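Local coordinates for protein epoxide hydrolase (Aspergillus niger, PDB 3G02) that probably hydrolyses epoxides to vicinal diols, as an enzyme of the alpha/beta-hydrolase fold, at residues F9-I15 with K179-F183; F345-L350 with D369-H375. The protein carries 9 engineered substitutions. All coordinates share one frame; numbering follows the deposited sequence. Where two conformers were deposited one is given.

Interaction 1 (F9-I15 with K179-F183)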
loop_
_atom_site.group_PDB
_atom_site.type_symbol
_atom_site.label_atom_id
_atom_site.label_comp_id
_atom_site.label_asym_id
_atom_site.label_seq_id
_atom_site.Cartn_x
_atom_site.Cartn_y
_atom_site.Cartn_z
ATOM N N PHE A 9 26.336 -21.481 26.033
ATOM C CA PHE A 9 27.127 -20.645 25.132
ATOM C C PHE A 9 28.480 -21.290 24.846
ATOM O O PHE A 9 29.029 -21.975 25.719
ATOM C CB PHE A 9 27.345 -19.258 25.747
ATOM C CG PHE A 9 26.244 -18.265 25.458
ATOM C CD1 PHE A 9 24.944 -18.682 25.167
ATOM C CD2 PHE A 9 26.508 -16.901 25.515
ATOM C CE1 PHE A 9 23.935 -17.755 24.910
ATOM C CE2 PHE A 9 25.510 -15.969 25.268
ATOM C CZ PHE A 9 24.219 -16.394 24.962
ATOM N N PRO A 10 29.024 -21.079 23.630
ATOM C CA PRO A 10 30.370 -21.563 23.313
ATOM C C PRO A 10 31.401 -20.997 24.285
ATOM O O PRO A 10 31.213 -19.899 24.819
ATOM C CB PRO A 10 30.616 -21.015 21.906
ATOM C CG PRO A 10 29.251 -20.832 21.338
ATOM C CD PRO A 10 28.413 -20.384 22.481
ATOM N N SER A 11 32.472 -21.750 24.520
ATOM C CA SER A 11 33.522 -21.336 25.454
ATOM C C SER A 11 34.190 -20.026 25.038
ATOM O O SER A 11 34.668 -19.271 25.887
ATOM C CB SER A 11 34.580 -22.433 25.599
ATOM O OG SER A 11 35.270 -22.638 24.378
ATOM N N SER A 12 34.211 -19.765 23.731
ATOM C CA SER A 12 34.832 -18.563 23.167
ATOM C C SER A 12 33.922 -17.327 23.199
ATOM O O SER A 12 34.353 -16.228 22.840
ATOM C CB SER A 12 35.311 -18.834 21.738
ATOM O OG SER A 12 34.253 -19.334 20.932
ATOM N N ALA A 13 32.671 -17.508 23.622
ATOM C CA ALA A 13 31.725 -16.395 23.731
ATOM C C ALA A 13 32.199 -15.368 24.753
ATOM O O ALA A 13 32.635 -15.726 25.853
ATOM C CB ALA A 13 30.331 -16.899 24.092
ATOM N N SER A 14 32.117 -14.094 24.380
ATOM C CA SER A 14 32.508 -13.009 25.271
ATOM C C SER A 14 31.334 -12.507 26.102
ATOM O O SER A 14 31.525 -12.061 27.232
ATOM C CB SER A 14 33.151 -11.861 24.485
ATOM O OG SER A 14 32.312 -11.401 23.440
ATOM N N ILE A 15 30.122 -12.595 25.546
ATOM C CA ILE A 15 28.916 -12.110 26.225
ATOM C C ILE A 15 28.302 -13.120 27.195
ATOM O O ILE A 15 28.574 -14.323 27.120
ATOM C CB ILE A 15 27.829 -11.635 25.220
ATOM C CG1 ILE A 15 27.482 -12.748 24.221
ATOM C CG2 ILE A 15 28.281 -10.361 24.515
ATOM C CD1 ILE A 15 26.122 -12.586 23.549
ATOM N N LYS A 179 30.262 -12.578 16.515
ATOM C CA LYS A 179 31.529 -12.349 17.215
ATOM C C LYS A 179 31.363 -12.453 18.731
ATOM O O LYS A 179 32.175 -13.091 19.416
ATOM C CB LYS A 179 32.129 -10.998 16.819
ATOM C CG LYS A 179 32.740 -10.999 15.437
ATOM C CD LYS A 179 33.129 -9.606 14.977
ATOM C CE LYS A 179 33.890 -9.671 13.662
ATOM N NZ LYS A 179 33.998 -8.339 12.997
ATOM N N ASP A 180 30.303 -11.837 19.250
ATOM C CA ASP A 180 29.975 -11.890 20.675
ATOM C C ASP A 180 29.776 -13.314 21.186
ATOM O O ASP A 180 30.118 -13.622 22.331
ATOM C CB ASP A 180 28.718 -11.068 20.966
ATOM C CG ASP A 180 28.970 -9.573 20.927
ATOM O OD1 ASP A 180 30.123 -9.152 20.690
ATOM O OD2 ASP A 180 27.997 -8.816 21.121
ATOM N N LEU A 181 29.215 -14.171 20.333
ATOM C CA LEU A 181 28.959 -15.564 20.691
ATOM C C LEU A 181 30.196 -16.442 20.522
ATOM O O LEU A 181 30.148 -17.644 20.796
ATOM C CB LEU A 181 27.780 -16.123 19.885
ATOM C CG LEU A 181 26.398 -15.567 20.234
ATOM C CD1 LEU A 181 25.371 -16.028 19.208
ATOM C CD2 LEU A 181 25.975 -15.970 21.639
ATOM N N GLY A 182 31.291 -15.832 20.065
ATOM C CA GLY A 182 32.596 -16.494 19.973
ATOM C C GLY A 182 33.006 -16.958 18.590
ATOM O O GLY A 182 33.908 -17.792 18.451
ATOM N N PHE A 183 32.364 -16.416 17.558
ATOM C CA PHE A 183 32.580 -16.911 16.202
ATOM C C PHE A 183 33.387 -15.970 15.300
ATOM O O PHE A 183 33.281 -16.028 14.076
ATOM C CB PHE A 183 31.243 -17.290 15.549
ATOM C CG PHE A 183 30.362 -18.155 16.413
ATOM C CD1 PHE A 183 30.877 -19.267 17.087
ATOM C CD2 PHE A 183 29.005 -17.870 16.534
ATOM C CE1 PHE A 183 30.052 -20.068 17.875
ATOM C CE2 PHE A 183 28.171 -18.664 17.319
ATOM C CZ PHE A 183 28.692 -19.766 17.990
HETATM O O HOH W 1 31.833 -8.795 23.533
HETATM O O HOH W 2 33.814 -11.964 21.222
#

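Interaction 2 (F345-L350 with D369-H375)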
loop_
_atom_site.group_PDB
_atom_site.type_symbol
_atom_site.label_atom_id
_atom_site.label_comp_id
_atom_site.label_asym_id
_atom_site.label_seq_id
_atom_site.Cartn_x
_atom_site.Cartn_y
_atom_site.Cartn_z
ATOM N N PHE A 345 17.089 -23.361 -4.841
ATOM C CA PHE A 345 16.061 -22.820 -5.720
ATOM C C PHE A 345 14.737 -23.519 -5.463
ATOM O O PHE A 345 14.641 -24.744 -5.568
ATOM C CB PHE A 345 16.487 -23.012 -7.186
ATOM C CG PHE A 345 15.489 -22.509 -8.194
ATOM C CD1 PHE A 345 15.660 -21.265 -8.802
ATOM C CD2 PHE A 345 14.393 -23.289 -8.561
ATOM C CE1 PHE A 345 14.748 -20.801 -9.749
ATOM C CE2 PHE A 345 13.470 -22.830 -9.503
ATOM C CZ PHE A 345 13.649 -21.582 -10.098
ATOM N N PHE A 346 13.723 -22.730 -5.123
ATOM C CA PHE A 346 12.354 -23.217 -4.993
ATOM C C PHE A 346 11.485 -22.525 -6.045
ATOM O O PHE A 346 11.540 -21.302 -6.185
ATOM C CB PHE A 346 11.839 -22.992 -3.569
ATOM C CG PHE A 346 12.606 -23.761 -2.532
ATOM C CD1 PHE A 346 12.266 -25.081 -2.236
ATOM C CD2 PHE A 346 13.690 -23.186 -1.871
ATOM C CE1 PHE A 346 12.977 -25.805 -1.290
ATOM C CE2 PHE A 346 14.409 -23.907 -0.918
ATOM C CZ PHE A 346 14.049 -25.217 -0.627
ATOM N N PRO A 347 10.698 -23.308 -6.806
ATOM C CA PRO A 347 10.099 -22.801 -8.045
ATOM C C PRO A 347 8.984 -21.780 -7.851
ATOM O O PRO A 347 8.762 -20.949 -8.736
ATOM C CB PRO A 347 9.549 -24.068 -8.711
ATOM C CG PRO A 347 9.266 -24.986 -7.587
ATOM C CD PRO A 347 10.323 -24.710 -6.549
ATOM N N LYS A 348 8.290 -21.844 -6.717
ATOM C CA LYS A 348 7.179 -20.930 -6.450
ATOM C C LYS A 348 7.589 -19.778 -5.546
ATOM O O LYS A 348 6.749 -19.106 -4.942
ATOM C CB LYS A 348 5.962 -21.683 -5.905
ATOM C CG LYS A 348 5.319 -22.574 -6.955
ATOM C CD LYS A 348 4.001 -23.150 -6.497
ATOM C CE LYS A 348 3.451 -24.097 -7.552
ATOM N NZ LYS A 348 2.142 -24.686 -7.162
ATOM N N ASP A 349 8.894 -19.541 -5.466
ATOM C CA ASP A 349 9.402 -18.347 -4.807
ATOM C C ASP A 349 9.016 -17.113 -5.634
ATOM O O ASP A 349 8.522 -17.238 -6.755
ATOM C CB ASP A 349 10.915 -18.439 -4.627
ATOM C CG ASP A 349 11.404 -17.711 -3.386
ATOM O OD1 ASP A 349 10.738 -16.755 -2.927
ATOM O OD2 ASP A 349 12.470 -18.088 -2.868
ATOM N N LEU A 350 9.240 -15.929 -5.072
ATOM C CA LEU A 350 8.713 -14.684 -5.638
ATOM C C LEU A 350 9.372 -14.278 -6.946
ATOM O O LEU A 350 8.698 -13.840 -7.879
ATOM C CB LEU A 350 8.849 -13.537 -4.627
ATOM C CG LEU A 350 8.329 -13.818 -3.214
ATOM C CD1 LEU A 350 8.552 -12.616 -2.314
ATOM C CD2 LEU A 350 6.856 -14.193 -3.268
ATOM N N ASP A 369 18.224 -27.469 -7.048
ATOM C CA ASP A 369 16.856 -27.240 -7.507
ATOM C C ASP A 369 15.889 -28.072 -6.677
ATOM O O ASP A 369 16.271 -29.111 -6.127
ATOM C CB ASP A 369 16.713 -27.662 -8.975
ATOM C CG ASP A 369 17.047 -26.548 -9.949
ATOM O OD1 ASP A 369 16.607 -25.397 -9.731
ATOM O OD2 ASP A 369 17.733 -26.831 -10.952
ATOM N N HIS A 370 14.639 -27.622 -6.587
ATOM C CA HIS A 370 13.591 -28.429 -5.984
ATOM C C HIS A 370 12.325 -28.359 -6.815
ATOM O O HIS A 370 12.057 -27.348 -7.467
ATOM C CB HIS A 370 13.350 -28.005 -4.538
ATOM C CG HIS A 370 14.551 -28.185 -3.667
ATOM N ND1 HIS A 370 14.904 -29.404 -3.130
ATOM C CD2 HIS A 370 15.510 -27.312 -3.280
ATOM C CE1 HIS A 370 16.016 -29.269 -2.431
ATOM N NE2 HIS A 370 16.405 -28.009 -2.506
ATOM N N ALA A 371 11.569 -29.453 -6.801
ATOM C CA ALA A 371 10.372 -29.592 -7.622
ATOM C C ALA A 371 9.174 -28.844 -7.047
ATOM O O ALA A 371 8.253 -28.479 -7.784
ATOM C CB ALA A 371 10.033 -31.062 -7.812
ATOM N N GLU A 372 9.185 -28.629 -5.733
ATOM C CA GLU A 372 8.086 -27.940 -5.057
ATOM C C GLU A 372 8.562 -27.017 -3.936
ATOM O O GLU A 372 9.732 -27.040 -3.546
ATOM C CB GLU A 372 7.014 -28.924 -4.562
ATOM C CG GLU A 372 7.511 -30.178 -3.857
ATOM C CD GLU A 372 6.470 -31.300 -3.851
ATOM O OE1 GLU A 372 5.274 -31.025 -4.092
ATOM O OE2 GLU A 372 6.848 -32.464 -3.601
ATOM N N GLY A 373 7.640 -26.200 -3.434
ATOM C CA GLY A 373 7.958 -25.226 -2.400
ATOM C C GLY A 373 7.896 -23.798 -2.901
ATOM O O GLY A 373 8.293 -23.497 -4.031
ATOM N N GLY A 374 7.394 -22.915 -2.043
ATOM C CA GLY A 374 7.283 -21.501 -2.360
ATOM C C GLY A 374 8.302 -20.650 -1.629
ATOM O O GLY A 374 9.427 -21.081 -1.362
ATOM N N HIS A 375 7.889 -19.435 -1.290
ATOM C CA HIS A 375 8.792 -18.439 -0.728
ATOM C C HIS A 375 9.272 -18.727 0.692
ATOM O O HIS A 375 10.429 -18.452 1.027
ATOM C CB HIS A 375 8.124 -17.068 -0.768
ATOM C CG HIS A 375 8.928 -15.997 -0.107
ATOM N ND1 HIS A 375 10.065 -15.468 -0.675
ATOM C CD2 HIS A 375 8.768 -15.369 1.081
ATOM C CE1 HIS A 375 10.568 -14.551 0.133
ATOM N NE2 HIS A 375 9.801 -14.472 1.205
HETATM O O HOH W 3 12.644 -18.155 -0.412
HETATM O O HOH W 4 12.472 -20.354 -1.291
#

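Interaction 1 (F9-I15 with K179-F183)
Ala13 and Gly182 bring the two backbones within 3.9 Å of each other, CA to CA, where a type I turn running from Pro10 to Ala13 lies against the Schellman motif that ends helix 167-180. Gly182 has a positive phi of 102°, a conformation natural to glycine, and without a CB it lets Ser12 OG and Ala13 N come close. The hydroxyl of Ser12 sits between its own backbone N and carbonyl carbon (chi1 54°), which lets OG donate to Gly182 O at 2.9 Å, from the flank of the carbonyl. A second polar grip gathers at the helix end: Ser14 N donates to Asp180 O over 2.9 Å, and Ile15 N adds a weak bond to the same oxygen. A water links Ser14 OG to Lys179 O. Asp180 turns its OD1 to Gln176, while Ile15 CG2 rests against Asp180 CB at 3.6 Å.

The rest of the contact is mostly apolar. Leu181 CD2 lies over one face of the Phe9 ring, 3.9 Å from the centroid, a CH-pi contact, and meets Ile15 CD1 as well; Phe99, in strand 95-102, touches both Phe9 and Leu181. Pro10 CG comes to 3.6 Å from Phe183 CZ, the two side chains at about a right angle. Pro10 and Ala13 are compact enough to close over Leu181 O. The N-terminal loop thus supplies donors for Asp180 O and Gly182 O, at a helix end where carbonyls run out of helical N-H partners, while Leu181 O is buried with none in the model.

Interaction 2 (F345-L350 with D369-H375)
Asp349 and His375 make the tight end of this contact, with His375 ND1 donating to Asp349 OD1 over 2.7 Å. The oxygen lies at the edge of the imidazole, in its plane, and is met on its syn side; carboxylate and ring planes are nevertheless 65° apart. Leu350 N binds the anti side of the same OD1, so two N-H groups grip one oxygen and hold the carboxylate in place. Leu350 then folds back over the histidine, its CD1 above one ring face at 3.8 Å from the centroid, while Trp285 meets the ring edge-to-face. With CG anti to the backbone N (chi1 175°), the imidazole reaches across to the carboxylate.

In the alpha/beta-hydrolase fold, loops at the C-terminal ends of the strands carry the catalytic groups. Here the loops after strands 340-345 and 362-369 supply Asp349 and His375; the latter is a predicted proton donor, its side chain about 3 Å from that of Asp193, the predicted nucleophile. The geometry is consistent with Asp349 acting as the acid that orients the histidine. On its other oxygen, OD2, waters lie between the carboxylate and the carbonyls of Gly374 and His375.

Further along, Lys348 N donates to Gly373 O at 3.2 Å, in the carbonyl plane, while its exposed side chain leads away to a salt bridge with Asp287. Gly373 suits its positive phi and leaves room for Phe346 CD1. The Phe346 and His370 rings lie nearly parallel (10°) but slid apart, centroids 4.7 Å apart, and His370 NE2 is hydrogen-bonded to Asp388. Pro347 CD packs on His370 O at 3.3 Å. The loose, solvent side is at Phe345 and the exposed Asp369, where the His370 N to Phe345 O bond is weak.

Overall arrangement
From the N terminus, the chain first passes through residues 9-15 and, 164 residues later, meets them again at 179-183, so interaction 1 closes a long loop that takes in the sheet's first four strands. Interaction 2 opens after that loop has ended: its segments are 19 residues apart and enclose helix 355-358 and nearly all of strand 362-369. The two therefore follow in series and neither nest nor cross; the centres of interaction 1 and interaction 2 are 35 Å apart. One ties the N-terminal loop to the C-terminal end of helix 167-180, next to strands 87-92, 95-102 and 143-148; the other joins the loops after neighbouring parallel strands 340-345 and 362-369 and holds one residue of the predicted active site.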